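Local coordinates for uncharacterized protein (Acinetobacter baumannii, PDB 4PUX) that is of unknown function but adopts a beta-barrel fold of the DUF3237 family, whose members belong to the AOC-barrel clan, at residues I89-T103 with K116-T128. Numbering follows the deposited sequence.
Sequences IYLQTKGYRHGSAET and KNYYFKITMQFET
Ile89 brings CG2 to the edge of the Phe126 ring, 3.9 Å from CD2. On the other face of the sheet Tyr90 lays its ring edge along the Glu127 carboxylate, planes 75° apart. Leu91 swings its CD1 against the Phe126 ring off-centre, a CH-pi contact, and also meets the methyl of selenomethionine Met124. This face looks into the barrel, where Tyr154 of strand 151-159 packs on Leu91 and Met124. Gln92 and Gln125 run side by side, and a water joins Gln92 OE1 to Glu127 OE2. Thr93 turns back inward, its CG2 meeting Ile122 CD1 and its OG1 bonded to Thr77 of the preceding strand. Another water links Lys94 NZ to Gln125 OE1. These are neighbouring antiparallel strands of the barrel wall, tied by paired backbone bonds from Tyr90 to His98. They close to 4.3 Å between Gly95 CA and Ile122 CA, and Gly95 CA makes a CA-H...O contact with Lys121 O. Arg97 runs extended from CG to NE along the inner face, CG anti to the backbone N (chi1 -178°), which carries CD over the Phe120 ring face (3.9 Å to its centroid); its guanidinium then lies flat on Tyr118, CZ 3.9 Å from that ring's centroid, a cation-pi stack with planes 18° apart. Tyr119 sets CB over the His98 ring face, 3.6 Å from the centroid; the two rings are near parallel but slid apart and barely overlap. His98 ND1 donates a hydrogen bond to Gly99 O (2.8 Å), close to the ring plane, which helps fix the imidazole's rotation. Past the strand, Ser100 N donates to Asn117 O, and Ser100 OG N-caps helix 101-108 by accepting from Thr103 N. Thr103 OG1 in turn accepts a hydrogen bond from Asn117 N at 2.9 Å.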
ATOM      1  N   ILE A  89      -0.106 -16.006  -2.492  1.00  8.71           N
ATOM      2  CA  ILE A  89      -1.016 -15.178  -1.708  1.00  9.12           C
ATOM      3  C   ILE A  89      -1.482 -13.970  -2.528  1.00  7.62           C
ATOM      4  O   ILE A  89      -0.657 -13.159  -2.950  1.00  9.04           O
ATOM      5  CB  ILE A  89      -0.402 -14.683  -0.371  1.00  9.00           C
ATOM      6  CG1 ILE A  89       0.313 -15.817   0.419  1.00  9.47           C
ATOM      7  CG2 ILE A  89      -1.440 -13.881   0.449  1.00  9.41           C
ATOM      8  CD1 ILE A  89       1.106 -15.343   1.604  1.00 10.29           C
ATOM      9  N   TYR A  90      -2.764 -13.926  -2.831  1.00  9.20           N
ATOM     10  CA  TYR A  90      -3.413 -12.803  -3.550  1.00  8.88           C
ATOM     11  C   TYR A  90      -3.642 -11.648  -2.570  1.00  7.97           C
ATOM     12  O   TYR A  90      -4.231 -11.853  -1.495  1.00  8.70           O
ATOM     13  CB  TYR A  90      -4.735 -13.298  -4.176  1.00  8.85           C
ATOM     14  CG  TYR A  90      -5.726 -12.229  -4.609  1.00  8.00           C
ATOM     15  CD1 TYR A  90      -5.315 -11.059  -5.289  1.00  8.53           C
ATOM     16  CD2 TYR A  90      -7.094 -12.464  -4.464  1.00  8.50           C
ATOM     17  CE1 TYR A  90      -6.252 -10.083  -5.665  1.00  8.74           C
ATOM     18  CE2 TYR A  90      -8.042 -11.514  -4.852  1.00  7.90           C
ATOM     19  CZ  TYR A  90      -7.618 -10.360  -5.524  1.00  7.85           C
ATOM     20  OH  TYR A  90      -8.493  -9.368  -5.920  1.00 10.10           O
ATOM     21  N   LEU A  91      -3.065 -10.479  -2.875  1.00  7.63           N
ATOM     22  CA  LEU A  91      -3.132  -9.309  -2.012  1.00  8.39           C
ATOM     23  C   LEU A  91      -3.948  -8.190  -2.696  1.00  8.85           C
ATOM     24  O   LEU A  91      -3.703  -7.860  -3.887  1.00  9.25           O
ATOM     25  CB  LEU A  91      -1.678  -8.830  -1.690  1.00  8.83           C
ATOM     26  CG  LEU A  91      -1.540  -7.551  -0.840  1.00  9.07           C
ATOM     27  CD1 LEU A  91      -2.224  -7.679   0.489  1.00 10.30           C
ATOM     28  CD2 LEU A  91      -0.051  -7.189  -0.663  1.00 11.20           C
ATOM     29  N   GLN A  92      -4.799  -7.541  -1.898  1.00  8.96           N
ATOM     30  CA  GLN A  92      -5.527  -6.307  -2.249  1.00  8.88           C
ATOM     31  C   GLN A  92      -5.179  -5.244  -1.196  1.00  9.24           C
ATOM     32  O   GLN A  92      -5.291  -5.509   0.002  1.00 10.96           O
ATOM     33  CB  GLN A  92      -7.040  -6.527  -2.265  1.00  9.95           C
ATOM     34  CG  GLN A  92      -7.514  -7.519  -3.322  1.00 10.87           C
ATOM     35  CD  GLN A  92      -8.915  -8.031  -3.066  1.00 12.02           C
ATOM     36  OE1 GLN A  92      -9.116  -9.100  -2.408  1.00 14.62           O
ATOM     37  NE2 GLN A  92      -9.880  -7.234  -3.423  1.00 11.25           N
ATOM     38  N   THR A  93      -4.771  -4.048  -1.641  1.00  9.76           N
ATOM     39  CA  THR A  93      -4.591  -2.924  -0.728  1.00  8.94           C
ATOM     40  C   THR A  93      -5.501  -1.760  -1.173  1.00  8.98           C
ATOM     41  O   THR A  93      -5.812  -1.579  -2.358  1.00 11.03           O
ATOM     42  CB  THR A  93      -3.122  -2.450  -0.609  1.00  9.70           C
ATOM     43  OG1 THR A  93      -2.730  -1.783  -1.816  1.00 11.37           O
ATOM     44  CG2 THR A  93      -2.163  -3.629  -0.357  1.00  9.18           C
ATOM     45  N   LYS A  94      -5.905  -0.980  -0.193  1.00  9.45           N
ATOM     46  CA  LYS A  94      -6.743   0.212  -0.348  1.00  9.25           C
ATOM     47  C   LYS A  94      -6.257   1.274   0.632  1.00 10.37           C
ATOM     48  O   LYS A  94      -5.770   0.957   1.714  1.00 11.68           O
ATOM     49  CB  LYS A  94      -8.216  -0.115  -0.099  1.00 12.09           C
ATOM     50  CG  LYS A  94      -8.852  -1.031  -1.198  1.00 15.05           C
ATOM     51  CD  LYS A  94     -10.235  -1.407  -0.886  1.00 18.58           C
ATOM     52  CE  LYS A  94     -10.888  -2.174  -2.034  1.00 16.05           C
ATOM     53  NZ  LYS A  94     -10.305  -3.553  -2.217  1.00 14.55           N
ATOM     54  N   GLY A  95      -6.398   2.534   0.264  1.00 10.10           N
ATOM     55  CA  GLY A  95      -6.046   3.596   1.184  1.00 10.53           C
ATOM     56  C   GLY A  95      -5.867   4.944   0.510  1.00  9.26           C
ATOM     57  O   GLY A  95      -6.460   5.189  -0.544  1.00 10.27           O
ATOM     58  N   TYR A  96      -5.054   5.805   1.140  1.00 10.01           N
ATOM     59  CA  TYR A  96      -4.956   7.218   0.758  1.00 11.49           C
ATOM     60  C   TYR A  96      -3.524   7.696   0.788  1.00  9.81           C
ATOM     61  O   TYR A  96      -2.739   7.295   1.693  1.00 10.46           O
ATOM     62  CB  TYR A  96      -5.762   8.129   1.723  1.00 11.69           C
ATOM     63  CG  TYR A  96      -7.231   7.797   1.848  1.00 10.29           C
ATOM     64  CD1 TYR A  96      -8.088   7.934   0.744  1.00 11.54           C
ATOM     65  CD2 TYR A  96      -7.771   7.342   3.056  1.00 11.34           C
ATOM     66  CE1 TYR A  96      -9.444   7.653   0.859  1.00 13.19           C
ATOM     67  CE2 TYR A  96      -9.121   7.026   3.182  1.00 15.07           C
ATOM     68  CZ  TYR A  96      -9.963   7.204   2.092  1.00 13.86           C
ATOM     69  OH  TYR A  96     -11.312   6.900   2.191  1.00 17.63           O
ATOM     70  N   ARG A  97      -3.196   8.577  -0.158  1.00  9.31           N
ATOM     71  CA  ARG A  97      -1.928   9.337  -0.140  1.00  9.98           C
ATOM     72  C   ARG A  97      -2.249  10.817  -0.344  1.00 10.34           C
ATOM     73  O   ARG A  97      -2.910  11.165  -1.324  1.00 10.91           O
ATOM     74  CB  ARG A  97      -0.955   8.840  -1.187  1.00 10.48           C
ATOM     75  CG  ARG A  97       0.408   9.586  -1.151  1.00 11.05           C
ATOM     76  CD  ARG A  97       1.463   8.946  -2.099  1.00 14.00           C
ATOM     77  NE  ARG A  97       2.783   9.580  -1.946  1.00 14.46           N
ATOM     78  CZ  ARG A  97       3.288  10.505  -2.747  1.00 17.40           C
ATOM     79  NH1 ARG A  97       2.622  10.921  -3.818  1.00 23.87           N
ATOM     80  NH2 ARG A  97       4.489  11.009  -2.497  1.00 20.04           N
ATOM     81  N   HIS A  98      -1.766  11.673   0.568  1.00 10.97           N
ATOM     82  CA  HIS A  98      -2.005  13.112   0.460  1.00 11.35           C
ATOM     83  C   HIS A  98      -0.916  13.846   1.223  1.00 12.04           C
ATOM     84  O   HIS A  98      -0.253  13.254   2.090  1.00 11.77           O
ATOM     85  CB  HIS A  98      -3.414  13.509   0.928  1.00 12.04           C
ATOM     86  CG  HIS A  98      -3.700  13.202   2.374  1.00 10.00           C
ATOM     87  ND1 HIS A  98      -3.238  13.990   3.409  1.00 11.57           N
ATOM     88  CD2 HIS A  98      -4.466  12.249   2.951  1.00 11.05           C
ATOM     89  CE1 HIS A  98      -3.678  13.512   4.559  1.00 12.02           C
ATOM     90  NE2 HIS A  98      -4.417  12.450   4.310  1.00 11.89           N
ATOM     91  N   GLY A  99      -0.665  15.110   0.863  1.00 13.04           N
ATOM     92  CA  GLY A  99       0.282  15.912   1.627  1.00 12.46           C
ATOM     93  C   GLY A  99      -0.039  15.916   3.117  1.00 12.70           C
ATOM     94  O   GLY A  99      -1.222  15.932   3.503  1.00 13.78           O
ATOM     95  N   SER A 100       0.994  15.864   3.961  1.00 12.85           N
ATOM     96  CA  SER A 100       0.779  15.943   5.411  1.00 12.55           C
ATOM     97  C   SER A 100       0.216  17.320   5.781  1.00 13.19           C
ATOM     98  O   SER A 100       0.412  18.311   5.059  1.00 13.85           O
ATOM     99  CB  SER A 100       2.048  15.708   6.210  1.00 13.92           C
ATOM    100  OG  SER A 100       2.927  16.796   6.142  1.00 15.68           O
ATOM    101  N   ALA A 101      -0.450  17.385   6.911  1.00 13.70           N
ATOM    102  CA  ALA A 101      -1.085  18.649   7.336  1.00 12.21           C
ATOM    103  C   ALA A 101      -0.033  19.779   7.451  1.00 14.15           C
ATOM    104  O   ALA A 101      -0.280  20.916   7.046  1.00 14.17           O
ATOM    105  CB  ALA A 101      -1.822  18.438   8.655  1.00 15.91           C
ATOM    106  N   GLU A 102       1.121  19.473   8.031  1.00 14.36           N
ATOM    107  CA  GLU A 102       2.181  20.477   8.175  1.00 14.53           C
ATOM    108  C   GLU A 102       2.777  20.908   6.841  1.00 14.16           C
ATOM    109  O   GLU A 102       3.030  22.106   6.636  1.00 14.62           O
ATOM    110  CB  GLU A 102       3.284  20.006   9.143  1.00 16.60           C
ATOM    111  CG  GLU A 102       4.433  21.001   9.358  1.00 20.15           C
ATOM    112  CD  GLU A 102       4.017  22.381   9.903  1.00 21.08           C
ATOM    113  OE1 GLU A 102       2.906  22.537  10.454  1.00 22.35           O
ATOM    114  OE2 GLU A 102       4.846  23.315   9.794  1.00 28.35           O
ATOM    115  N   THR A 103       3.050  19.941   5.946  1.00 13.40           N
ATOM    116  CA  THR A 103       3.550  20.267   4.604  1.00 14.11           C
ATOM    117  C   THR A 103       2.576  21.226   3.890  1.00 14.12           C
ATOM    118  O   THR A 103       2.995  22.218   3.280  1.00 15.08           O
ATOM    119  CB  THR A 103       3.821  18.984   3.788  1.00 13.94           C
ATOM    120  OG1 THR A 103       5.004  18.340   4.273  1.00 19.67           O
ATOM    121  CG2 THR A 103       4.002  19.270   2.315  1.00 17.69           C
ATOM    122  N   LYS A 116       9.062  17.528   1.167  1.00 30.46           N
ATOM    123  CA  LYS A 116       7.628  17.430   1.420  1.00 24.79           C
ATOM    124  C   LYS A 116       7.341  16.078   2.070  1.00 28.62           C
ATOM    125  O   LYS A 116       7.947  15.048   1.674  1.00 31.43           O
ATOM    126  CB  LYS A 116       6.846  17.536   0.111  1.00 30.45           C
ATOM    127  CG  LYS A 116       6.977  18.883  -0.603  1.00 39.05           C
ATOM    128  CD  LYS A 116       6.240  18.879  -1.947  1.00 47.01           C
ATOM    129  CE  LYS A 116       4.724  18.683  -1.774  1.00 51.19           C
ATOM    130  NZ  LYS A 116       3.937  18.983  -3.017  1.00 57.99           N
ATOM    131  N   ASN A 117       6.430  16.076   3.048  1.00 22.98           N
ATOM    132  CA  ASN A 117       6.005  14.845   3.748  1.00 22.11           C
ATOM    133  C   ASN A 117       4.572  14.507   3.407  1.00 18.83           C
ATOM    134  O   ASN A 117       3.754  15.418   3.163  1.00 16.62           O
ATOM    135  CB  ASN A 117       6.152  14.999   5.269  1.00 23.35           C
ATOM    136  CG  ASN A 117       7.598  15.191   5.710  1.00 32.90           C
ATOM    137  OD1 ASN A 117       7.928  16.154   6.418  1.00 42.50           O
ATOM    138  ND2 ASN A 117       8.466  14.278   5.297  1.00 36.57           N
ATOM    139  N   TYR A 118       4.271  13.205   3.376  1.00 19.04           N
ATOM    140  CA  TYR A 118       2.966  12.702   2.970  1.00 14.38           C
ATOM    141  C   TYR A 118       2.378  11.725   3.983  1.00 14.48           C
ATOM    142  O   TYR A 118       3.086  10.935   4.616  1.00 18.21           O
ATOM    143  CB  TYR A 118       3.057  11.966   1.614  1.00 15.46           C
ATOM    144  CG  TYR A 118       3.426  12.862   0.450  1.00 19.08           C
ATOM    145  CD1 TYR A 118       4.752  13.229   0.232  1.00 21.27           C
ATOM    146  CD2 TYR A 118       2.442  13.368  -0.415  1.00 21.37           C
ATOM    147  CE1 TYR A 118       5.099  14.088  -0.809  1.00 28.62           C
ATOM    148  CE2 TYR A 118       2.780  14.223  -1.495  1.00 24.46           C
ATOM    149  CZ  TYR A 118       4.108  14.580  -1.676  1.00 30.97           C
ATOM    150  OH  TYR A 118       4.480  15.419  -2.724  1.00 43.53           O
ATOM    151  N   TYR A 119       1.072  11.811   4.105  1.00 11.11           N
ATOM    152  CA  TYR A 119       0.230  10.797   4.739  1.00  9.95           C
ATOM    153  C   TYR A 119      -0.009   9.699   3.682  1.00 10.65           C
ATOM    154  O   TYR A 119      -0.530  10.007   2.611  1.00 11.45           O
ATOM    155  CB  TYR A 119      -1.110  11.387   5.125  1.00 10.98           C
ATOM    156  CG  TYR A 119      -1.994  10.392   5.864  1.00 10.10           C
ATOM    157  CD1 TYR A 119      -2.863   9.511   5.166  1.00  9.87           C
ATOM    158  CD2 TYR A 119      -1.964  10.309   7.257  1.00 10.61           C
ATOM    159  CE1 TYR A 119      -3.669   8.602   5.847  1.00 10.07           C
ATOM    160  CE2 TYR A 119      -2.795   9.412   7.959  1.00 10.89           C
ATOM    161  CZ  TYR A 119      -3.627   8.532   7.236  1.00 10.19           C
ATOM    162  OH  TYR A 119      -4.432   7.620   7.937  1.00 11.40           O
ATOM    163  N   PHE A 120       0.451   8.467   3.938  1.00  9.70           N
ATOM    164  CA  PHE A 120       0.333   7.360   2.958  1.00 10.21           C
ATOM    165  C   PHE A 120       0.145   6.088   3.786  1.00  9.60           C
ATOM    166  O   PHE A 120       1.117   5.461   4.231  1.00 10.95           O
ATOM    167  CB  PHE A 120       1.559   7.353   2.042  1.00 10.39           C
ATOM    168  CG  PHE A 120       1.523   6.365   0.884  1.00 10.35           C
ATOM    169  CD1 PHE A 120       0.391   5.603   0.559  1.00 11.23           C
ATOM    170  CD2 PHE A 120       2.642   6.294   0.042  1.00 11.68           C
ATOM    171  CE1 PHE A 120       0.418   4.735  -0.535  1.00 13.69           C
ATOM    172  CE2 PHE A 120       2.669   5.418  -1.026  1.00 13.05           C
ATOM    173  CZ  PHE A 120       1.545   4.665  -1.326  1.00 14.68           C
ATOM    174  N   LYS A 121      -1.115   5.702   3.943  1.00  9.80           N
ATOM    175  CA  LYS A 121      -1.549   4.580   4.784  1.00 10.12           C
ATOM    176  C   LYS A 121      -2.511   3.701   3.997  1.00  9.30           C
ATOM    177  O   LYS A 121      -3.310   4.192   3.189  1.00  9.10           O
ATOM    178  CB  LYS A 121      -2.188   5.041   6.128  1.00 11.45           C
ATOM    179  CG  LYS A 121      -1.364   6.048   6.953  1.00 15.73           C
ATOM    180  CD  LYS A 121      -0.060   5.473   7.370  1.00 20.27           C
ATOM    181  CE  LYS A 121       0.519   6.069   8.644  1.00 26.98           C
ATOM    182  NZ  LYS A 121       1.378   7.211   8.357  1.00 28.42           N
ATOM    183  N   ILE A 122      -2.419   2.387   4.239  1.00  9.96           N
ATOM    184  CA  ILE A 122      -3.245   1.411   3.557  1.00  8.74           C
ATOM    185  C   ILE A 122      -3.849   0.360   4.505  1.00  7.57           C
ATOM    186  O   ILE A 122      -3.313   0.100   5.599  1.00  9.59           O
ATOM    187  CB  ILE A 122      -2.442   0.668   2.439  1.00 10.15           C
ATOM    188  CG1 ILE A 122      -1.180  -0.016   3.008  1.00 10.73           C
ATOM    189  CG2 ILE A 122      -2.060   1.642   1.335  1.00 11.38           C
ATOM    190  CD1 ILE A 122      -0.481  -0.965   2.035  1.00 12.26           C
ATOM    191  N   THR A 123      -4.924  -0.272   4.028  1.00  9.04           N
ATOM    192  CA  THR A 123      -5.462  -1.536   4.580  1.00  9.62           C
ATOM    193  C   THR A 123      -5.124  -2.674   3.610  1.00  8.63           C
ATOM    194  O   THR A 123      -4.931  -2.425   2.393  1.00 10.15           O
ATOM    195  CB  THR A 123      -6.982  -1.478   4.818  1.00 12.03           C
ATOM    196  OG1 THR A 123      -7.667  -1.283   3.574  1.00 14.13           O
ATOM    197  CG2 THR A 123      -7.335  -0.348   5.764  1.00 13.63           C
HETATM  198  N   MSE A 124      -5.045  -3.885   4.136  1.00  8.43           N
HETATM  199  CA  MSE A 124      -4.577  -5.037   3.382  1.00  7.91           C
HETATM  200  C   MSE A 124      -5.547  -6.223   3.564  1.00  9.08           C
HETATM  201  O   MSE A 124      -5.926  -6.530   4.684  1.00 11.39           O
HETATM  202  CB  MSE A 124      -3.169  -5.457   3.882  1.00 10.16           C
HETATM  203  CG  MSE A 124      -2.145  -4.342   3.853  1.00 11.62           C
HETATM  204 SE   MSE A 124      -0.440  -4.841   4.621  0.75  9.07          SE
HETATM  205  CE  MSE A 124       0.252  -6.063   3.298  1.00 10.19           C
ATOM    206  N   GLN A 125      -5.813  -6.946   2.465  1.00  8.94           N
ATOM    207  CA  GLN A 125      -6.667  -8.140   2.451  1.00  9.09           C
ATOM    208  C   GLN A 125      -5.934  -9.255   1.705  1.00  9.28           C
ATOM    209  O   GLN A 125      -5.430  -9.029   0.573  1.00  9.44           O
ATOM    210  CB  GLN A 125      -7.982  -7.834   1.741  1.00 11.04           C
ATOM    211  CG  GLN A 125      -8.936  -8.982   1.691  1.00 15.86           C
ATOM    212  CD  GLN A 125     -10.250  -8.605   1.042  1.00 17.67           C
ATOM    213  OE1 GLN A 125     -10.519  -7.428   0.713  1.00 23.04           O
ATOM    214  NE2 GLN A 125     -11.073  -9.579   0.862  1.00 25.46           N
ATOM    215  N   PHE A 126      -5.835 -10.409   2.327  1.00  9.96           N
ATOM    216  CA  PHE A 126      -5.088 -11.566   1.792  1.00  8.58           C
ATOM    217  C   PHE A 126      -5.987 -12.738   1.432  1.00  8.41           C
ATOM    218  O   PHE A 126      -6.961 -13.005   2.130  1.00 11.18           O
ATOM    219  CB  PHE A 126      -4.104 -12.056   2.834  1.00 10.34           C
ATOM    220  CG  PHE A 126      -3.170 -11.009   3.383  1.00 11.05           C
ATOM    221  CD1 PHE A 126      -3.507 -10.281   4.536  1.00 13.56           C
ATOM    222  CD2 PHE A 126      -1.910 -10.791   2.797  1.00 12.23           C
ATOM    223  CE1 PHE A 126      -2.582  -9.361   5.098  1.00 13.94           C
ATOM    224  CE2 PHE A 126      -1.010  -9.869   3.340  1.00 12.82           C
ATOM    225  CZ  PHE A 126      -1.370  -9.120   4.482  1.00 12.16           C
ATOM    226  N   GLU A 127      -5.535 -13.582   0.485  1.00 10.35           N
ATOM    227  CA  GLU A 127      -6.212 -14.841   0.122  1.00  9.78           C
ATOM    228  C   GLU A 127      -5.165 -15.878  -0.222  1.00  9.93           C
ATOM    229  O   GLU A 127      -4.380 -15.660  -1.142  1.00  9.28           O
ATOM    230  CB  GLU A 127      -7.133 -14.762  -1.087  1.00 13.49           C
ATOM    231  CG  GLU A 127      -8.443 -14.211  -0.922  1.00 16.57           C
ATOM    232  CD  GLU A 127      -9.359 -14.450  -2.165  1.00 13.60           C
ATOM    233  OE1 GLU A 127      -9.253 -15.510  -2.915  1.00 13.24           O
ATOM    234  OE2 GLU A 127     -10.261 -13.620  -2.294  1.00 16.78           O
ATOM    235  N   THR A 128      -5.172 -16.979   0.517  1.00  8.17           N
ATOM    236  CA  THR A 128      -4.277 -18.111   0.249  1.00  7.96           C
ATOM    237  C   THR A 128      -4.934 -19.421   0.674  1.00  8.41           C
ATOM    238  O   THR A 128      -5.770 -19.460   1.585  1.00 10.03           O
ATOM    239  CB  THR A 128      -2.909 -17.896   0.965  1.00  7.97           C
ATOM    240  OG1 THR A 128      -1.970 -18.916   0.609  1.00  9.30           O
ATOM    241  CG2 THR A 128      -3.096 -17.888   2.519  1.00 10.00           C
TER
HETATM  242  O   HOH W   1      -6.845 -10.585  -1.305  1.00 10.86           O
HETATM  243  O   HOH W   2      -7.688  -3.919   1.618  0.50 15.97           O
HETATM  244  O   HOH W   3     -11.643 -10.771  -2.605  1.00 23.61           O
HETATM  245  O   HOH W   4      -9.585  -4.801   0.257  1.00 19.62           O
HETATM  246  O   HOH W   5       4.567  13.081  -4.919  1.00 74.50           O
HETATM  247  O   HOH W   6       6.108  18.471   6.806  1.00 44.67           O